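Local coordinates for protein amine Dehydrogenase (Pseudomonas putida, PDB 1JMX) that probably serves as the beta-propeller subunit of a three-chain amine dehydrogenase that oxidises primary amines and hands the electrons on to heme c, at residues M14-N18 and P45-M50; R262-D266 and K304-K308. All coordinates share one frame; numbering follows the deposited sequence.

Contact 1 (M14-N18 and P45-M50); sequences MIVTN and PGTAMM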
ATOM      1  N   MET B  14     -34.856   8.264   7.477  1.00 15.92           N
ATOM      2  CA  MET B  14     -33.468   8.296   7.043  1.00 16.24           C
ATOM      3  C   MET B  14     -33.097   6.973   6.409  1.00 15.85           C
ATOM      4  O   MET B  14     -33.397   5.913   6.953  1.00 16.05           O
ATOM      5  CB  MET B  14     -32.536   8.544   8.228  1.00 17.05           C
ATOM      6  CG  MET B  14     -31.048   8.417   7.891  1.00 21.00           C
ATOM      7  SD  MET B  14     -29.987   8.503   9.357  1.00 22.95           S
ATOM      8  CE  MET B  14     -29.708  10.223   9.399  1.00 20.33           C
ATOM      9  N   ILE B  15     -32.478   7.029   5.238  1.00 16.72           N
ATOM     10  CA  ILE B  15     -32.050   5.804   4.593  1.00 16.29           C
ATOM     11  C   ILE B  15     -30.541   5.674   4.670  1.00 15.81           C
ATOM     12  O   ILE B  15     -29.810   6.664   4.607  1.00 14.98           O
ATOM     13  CB  ILE B  15     -32.487   5.702   3.126  1.00 16.74           C
ATOM     14  CG1 ILE B  15     -31.926   6.866   2.307  1.00 17.65           C
ATOM     15  CG2 ILE B  15     -33.990   5.608   3.043  1.00 17.48           C
ATOM     16  CD1 ILE B  15     -32.061   6.657   0.803  1.00 18.52           C
ATOM     17  N   VAL B  16     -30.096   4.441   4.873  1.00 15.51           N
ATOM     18  CA  VAL B  16     -28.680   4.117   4.949  1.00 16.01           C
ATOM     19  C   VAL B  16     -28.502   2.726   4.368  1.00 15.47           C
ATOM     20  O   VAL B  16     -29.347   1.855   4.550  1.00 15.82           O
ATOM     21  CB  VAL B  16     -28.128   4.111   6.419  1.00 15.42           C
ATOM     22  CG1 VAL B  16     -28.090   5.509   6.991  1.00 16.51           C
ATOM     23  CG2 VAL B  16     -28.954   3.196   7.311  1.00 14.36           C
ATOM     24  N   THR B  17     -27.437   2.534   3.608  1.00 15.44           N
ATOM     25  CA  THR B  17     -27.180   1.218   3.058  1.00 15.70           C
ATOM     26  C   THR B  17     -26.113   0.537   3.925  1.00 15.91           C
ATOM     27  O   THR B  17     -25.193   1.170   4.433  1.00 13.77           O
ATOM     28  CB  THR B  17     -26.858   1.258   1.543  1.00 15.18           C
ATOM     29  OG1 THR B  17     -25.694   2.054   1.305  1.00 15.95           O
ATOM     30  CG2 THR B  17     -28.045   1.852   0.778  1.00 13.74           C
ATOM     31  N   ASN B  18     -26.292  -0.763   4.085  1.00 17.57           N
ATOM     32  CA  ASN B  18     -25.496  -1.624   4.940  1.00 19.92           C
ATOM     33  C   ASN B  18     -24.818  -2.655   4.056  1.00 20.22           C
ATOM     34  O   ASN B  18     -25.402  -3.068   3.055  1.00 18.32           O
ATOM     35  CB  ASN B  18     -26.496  -2.280   5.880  1.00 19.33           C
ATOM     36  CG  ASN B  18     -25.866  -3.127   6.891  1.00 23.39           C
ATOM     37  OD1 ASN B  18     -25.410  -2.646   7.920  1.00 23.29           O
ATOM     38  ND2 ASN B  18     -25.868  -4.427   6.640  1.00 30.08           N
ATOM     39  N   PRO B  45     -21.091   1.125  -4.411  1.00 10.65           N
ATOM     40  CA  PRO B  45     -20.818   1.710  -3.092  1.00  8.61           C
ATOM     41  C   PRO B  45     -22.041   1.750  -2.181  1.00  8.80           C
ATOM     42  O   PRO B  45     -21.920   1.933  -0.973  1.00  9.55           O
ATOM     43  CB  PRO B  45     -20.362   3.116  -3.446  1.00 10.09           C
ATOM     44  CG  PRO B  45     -21.209   3.448  -4.631  1.00 10.47           C
ATOM     45  CD  PRO B  45     -21.146   2.176  -5.446  1.00  9.62           C
ATOM     46  N   GLY B  46     -23.215   1.563  -2.768  1.00  9.02           N
ATOM     47  CA  GLY B  46     -24.443   1.600  -2.002  1.00  8.90           C
ATOM     48  C   GLY B  46     -24.907   3.025  -1.765  1.00  8.02           C
ATOM     49  O   GLY B  46     -25.781   3.261  -0.950  1.00  9.92           O
ATOM     50  N   THR B  47     -24.332   3.972  -2.489  1.00  8.01           N
ATOM     51  CA  THR B  47     -24.684   5.377  -2.347  1.00 10.37           C
ATOM     52  C   THR B  47     -26.110   5.637  -2.823  1.00 12.60           C
ATOM     53  O   THR B  47     -26.437   5.377  -3.985  1.00 13.21           O
ATOM     54  CB  THR B  47     -23.709   6.261  -3.141  1.00  9.32           C
ATOM     55  OG1 THR B  47     -22.381   6.046  -2.657  1.00 10.65           O
ATOM     56  CG2 THR B  47     -24.065   7.738  -2.994  1.00 10.34           C
ATOM     57  N   ALA B  48     -26.944   6.179  -1.935  1.00 12.26           N
ATOM     58  CA  ALA B  48     -28.340   6.455  -2.265  1.00 14.00           C
ATOM     59  C   ALA B  48     -28.771   7.910  -2.150  1.00 14.95           C
ATOM     60  O   ALA B  48     -28.177   8.704  -1.413  1.00 15.72           O
ATOM     61  CB  ALA B  48     -29.265   5.585  -1.418  1.00 12.82           C
ATOM     62  N   MET B  49     -29.804   8.243  -2.922  1.00 16.54           N
ATOM     63  CA  MET B  49     -30.419   9.568  -2.933  1.00 16.93           C
ATOM     64  C   MET B  49     -31.914   9.390  -3.165  1.00 15.81           C
ATOM     65  O   MET B  49     -32.327   8.574  -3.988  1.00 15.60           O
ATOM     66  CB  MET B  49     -29.846  10.458  -4.034  1.00 18.21           C
ATOM     67  CG  MET B  49     -28.470  11.020  -3.737  1.00 20.91           C
ATOM     68  SD  MET B  49     -28.057  12.393  -4.825  1.00 25.75           S
ATOM     69  CE  MET B  49     -27.254  11.565  -6.144  1.00 22.73           C
ATOM     70  N   MET B  50     -32.714  10.130  -2.408  1.00 15.72           N
ATOM     71  CA  MET B  50     -34.166  10.083  -2.516  1.00 15.82           C
ATOM     72  C   MET B  50     -34.682  10.865  -3.714  1.00 15.79           C
ATOM     73  O   MET B  50     -34.200  11.962  -4.002  1.00 16.20           O
ATOM     74  CB  MET B  50     -34.802  10.634  -1.241  1.00 14.92           C
ATOM     75  CG  MET B  50     -34.655   9.723  -0.047  1.00 15.14           C
ATOM     76  SD  MET B  50     -35.286   8.086  -0.424  1.00 17.25           S
ATOM     77  CE  MET B  50     -37.043   8.418  -0.521  1.00 15.91           C
TER
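Thr17 meets Gly46, and Ile15 meets Ala48 and Met50, where one blade of a probable seven-bladed beta-propeller packs on the next. Strand 12-18, which carries residues 14-18, is second from the axis in its blade and faces strand 47-50 nearly antiparallel (160°), the axes 7.2 Å apart at closest. No backbone-to-backbone bond joins the segments; the one hydrogen bond runs from a side chain to a carbonyl. Ile15 enters end-on: its outermost methyl CD1 rests 3.7 Å from Ala48 CB and 3.7 Å from Met50 SD. Met50, bent at chi2 and chi3, sets its sulfur beside that methyl, so the two side chains meet at a slant. Further along, Thr17 has OG1 wedged between its own N and carbonyl carbon (chi1 60°), which aims the hydroxyl at the Gly46 carbonyl and leaves CG2 beside the same oxygen. A valine in its place would probably leave the buried Gly46 O and Thr342 OG1 without this hydroxyl partner. Gly46 belongs to a G1 beta bulge opposite Leu60; a CB here would collide with Thr17 OG1. The OG1-H of Thr17 donates to Gly46 O at 2.6 Å, arriving from above the carbonyl plane, 37° out of it.

Contact 2 (R262-D266 and K304-K308); sequences RSPKD and KKGDK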
ATOM      1  N   ARG B 262     -23.494  22.198   7.477  1.00 17.62           N
ATOM      2  CA  ARG B 262     -23.918  23.354   8.225  1.00 20.24           C
ATOM      3  C   ARG B 262     -25.249  23.006   8.847  1.00 20.35           C
ATOM      4  O   ARG B 262     -26.079  22.320   8.237  1.00 21.13           O
ATOM      5  CB  ARG B 262     -24.052  24.572   7.334  1.00 22.40           C
ATOM      6  CG  ARG B 262     -22.735  25.198   7.057  1.00 26.80           C
ATOM      7  CD  ARG B 262     -22.923  26.639   6.804  1.00 31.66           C
ATOM      8  NE  ARG B 262     -23.311  26.901   5.434  1.00 36.35           N
ATOM      9  CZ  ARG B 262     -23.606  28.113   4.976  1.00 39.61           C
ATOM     10  NH1 ARG B 262     -23.581  29.164   5.795  1.00 39.45           N
ATOM     11  NH2 ARG B 262     -23.811  28.293   3.672  1.00 43.04           N
ATOM     12  N   SER B 263     -25.409  23.427  10.096  1.00 21.09           N
ATOM     13  CA  SER B 263     -26.622  23.172  10.844  1.00 20.44           C
ATOM     14  C   SER B 263     -27.751  23.973  10.241  1.00 20.82           C
ATOM     15  O   SER B 263     -27.568  25.145   9.898  1.00 20.85           O
ATOM     16  CB  SER B 263     -26.430  23.585  12.301  1.00 20.64           C
ATOM     17  OG  SER B 263     -27.620  23.412  13.042  1.00 22.23           O
ATOM     18  N   PRO B 264     -28.897  23.320   9.991  1.00 21.06           N
ATOM     19  CA  PRO B 264     -30.060  24.010   9.421  1.00 22.11           C
ATOM     20  C   PRO B 264     -30.688  24.934  10.493  1.00 24.57           C
ATOM     21  O   PRO B 264     -31.452  25.858  10.184  1.00 24.38           O
ATOM     22  CB  PRO B 264     -30.982  22.849   9.040  1.00 20.74           C
ATOM     23  CG  PRO B 264     -30.623  21.780  10.018  1.00 19.77           C
ATOM     24  CD  PRO B 264     -29.125  21.866  10.059  1.00 19.06           C
ATOM     25  N   LYS B 265     -30.310  24.671  11.747  1.00 26.23           N
ATOM     26  CA  LYS B 265     -30.748  25.394  12.944  1.00 27.00           C
ATOM     27  C   LYS B 265     -29.933  26.691  13.049  1.00 27.86           C
ATOM     28  O   LYS B 265     -30.484  27.775  13.256  1.00 28.73           O
ATOM     29  CB  LYS B 265     -30.494  24.480  14.145  1.00 27.33           C
ATOM     30  CG  LYS B 265     -31.018  24.931  15.492  1.00 30.02           C
ATOM     31  CD  LYS B 265     -30.866  23.774  16.463  1.00 31.87           C
ATOM     32  CE  LYS B 265     -31.429  24.065  17.837  1.00 34.56           C
ATOM     33  NZ  LYS B 265     -31.329  22.820  18.685  1.00 37.11           N
ATOM     34  N   ASP B 266     -28.613  26.565  12.938  1.00 27.96           N
ATOM     35  CA  ASP B 266     -27.717  27.716  12.959  1.00 27.95           C
ATOM     36  C   ASP B 266     -26.684  27.453  11.870  1.00 28.60           C
ATOM     37  O   ASP B 266     -25.790  26.608  12.022  1.00 29.09           O
ATOM     38  CB  ASP B 266     -27.045  27.909  14.323  1.00 28.43           C
ATOM     39  CG  ASP B 266     -26.140  29.147  14.371  1.00 28.21           C
ATOM     40  OD1 ASP B 266     -25.440  29.327  15.382  1.00 30.43           O
ATOM     41  OD2 ASP B 266     -26.105  29.944  13.415  1.00 30.66           O
ATOM     42  N   LYS B 304     -34.203  17.378   9.924  1.00 21.18           N
ATOM     43  CA  LYS B 304     -34.797  18.613   9.412  1.00 23.37           C
ATOM     44  C   LYS B 304     -34.602  19.864  10.255  1.00 24.10           C
ATOM     45  O   LYS B 304     -34.199  20.906   9.734  1.00 24.21           O
ATOM     46  CB  LYS B 304     -36.282  18.409   9.113  1.00 25.14           C
ATOM     47  CG  LYS B 304     -36.656  18.633   7.652  1.00 29.17           C
ATOM     48  CD  LYS B 304     -35.927  17.661   6.711  1.00 31.04           C
ATOM     49  CE  LYS B 304     -36.332  17.891   5.259  1.00 31.22           C
ATOM     50  NZ  LYS B 304     -35.635  16.953   4.354  1.00 32.63           N
ATOM     51  N   LYS B 305     -34.874  19.757  11.551  1.00 26.16           N
ATOM     52  CA  LYS B 305     -34.729  20.897  12.454  1.00 27.82           C
ATOM     53  C   LYS B 305     -33.303  21.141  12.931  1.00 27.54           C
ATOM     54  O   LYS B 305     -32.961  22.259  13.309  1.00 27.71           O
ATOM     55  CB  LYS B 305     -35.667  20.761  13.658  1.00 30.76           C
ATOM     56  CG  LYS B 305     -37.139  21.030  13.336  1.00 33.88           C
ATOM     57  CD  LYS B 305     -38.021  20.825  14.568  1.00 37.77           C
ATOM     58  CE  LYS B 305     -37.594  21.732  15.735  1.00 39.76           C
ATOM     59  NZ  LYS B 305     -38.317  21.417  17.015  1.00 40.31           N
ATOM     60  N   GLY B 306     -32.459  20.116  12.855  1.00 26.87           N
ATOM     61  CA  GLY B 306     -31.090  20.269  13.308  1.00 27.15           C
ATOM     62  C   GLY B 306     -30.963  20.012  14.803  1.00 27.03           C
ATOM     63  O   GLY B 306     -30.059  20.548  15.447  1.00 26.85           O
ATOM     64  N   ASP B 307     -31.904  19.236  15.353  1.00 27.38           N
ATOM     65  CA  ASP B 307     -31.923  18.859  16.770  1.00 27.86           C
ATOM     66  C   ASP B 307     -31.063  17.608  16.999  1.00 27.42           C
ATOM     67  O   ASP B 307     -30.730  17.274  18.142  1.00 27.97           O
ATOM     68  CB  ASP B 307     -33.342  18.508  17.229  1.00 30.79           C
ATOM     69  CG  ASP B 307     -34.334  19.625  17.021  1.00 35.13           C
ATOM     70  OD1 ASP B 307     -33.981  20.815  17.201  1.00 37.30           O
ATOM     71  OD2 ASP B 307     -35.499  19.296  16.702  1.00 38.53           O
ATOM     72  N   LYS B 308     -30.823  16.851  15.930  1.00 24.97           N
ATOM     73  CA  LYS B 308     -30.005  15.647  16.007  1.00 22.01           C
ATOM     74  C   LYS B 308     -28.951  15.669  14.933  1.00 20.02           C
ATOM     75  O   LYS B 308     -29.139  16.266  13.877  1.00 19.45           O
ATOM     76  CB  LYS B 308     -30.836  14.389  15.805  1.00 22.50           C
ATOM     77  CG  LYS B 308     -31.805  14.089  16.893  1.00 22.71           C
ATOM     78  CD  LYS B 308     -32.539  12.836  16.519  1.00 22.36           C
ATOM     79  CE  LYS B 308     -33.656  12.565  17.465  1.00 21.59           C
ATOM     80  NZ  LYS B 308     -34.512  11.516  16.897  1.00 21.46           N
TER
HETATM   81  O   HOH W   1     -28.019  22.235  15.415  1.00 28.67           O
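Lys265 lies across the 304-308 turn, extended all the way, passing from Lys305 O to Gly306 O to the Asp307 carboxylate. Its CB sits 3.4 Å from Lys305 O, and CG, anti to the backbone N (chi1 -173°), stays near the same oxygen. One step on, CD passes 3.5 Å from Gly306 O; CE then approaches the Asp307 carboxylate, and NZ ends 3.6 Å from Asp307 OD1 in a long salt bridge. Asp307 starts out pointing away from the 262-266 loop, but its carboxylate swings round to meet the lysine chain at about a right angle. The other oxygen, OD2, pairs with Lys305 NZ at 3.5 Å, so one carboxylate joins two lysines in a small network; Asp324 offers Lys265 NZ a further, weak ion pair. Both segments are loops linking the innermost strand of a propeller blade to its second strand, in two consecutive blades, so the contact joins the equivalent loops of neighbouring blades. Next to Lys265 in its loop, Pro264 sets CG 3.7 Å from Gly306 CA. A side chain on Gly306 would run into that ring carbon and crowd Lys265 CB, and the backbone angles of this residue alone already call for glycine. Asp303 OD2, just before the turn, accepts from Gly306 N and Asp307 N. Ser263 shapes the other loop as an ST turn: its OG accepts from Lys265 N at 3.2 Å with a bent N-H...O angle of 140°, and weakly from Asp266 N. The same hydroxyl also reaches across through a water, whose oxygen is 2.7 Å from Ser263 OG and donates to Gly306 O at 2.6 Å.

Overall arrangement
Contacts 1 and 2 are both blade-to-blade joints, but at different depths: contact 1 is wholly buried, its centre about 9 Å from that of the chain, while contact 2 is partly buried, its centre about 18 Å from the same point. Their centres are about 21 Å apart and their nearest atoms about 8 Å, without touching. The blade closed by strands 12-18 and 345-348, from opposite ends of the chain, links them. It supplies one side of contact 1 and also bonds to the 304-308 loop, through Glu12 to Lys304 N and Asp31 to Lys308 NZ. The residues at heme c, Leu116 to Tyr120, lie in a different blade and belong to neither contact.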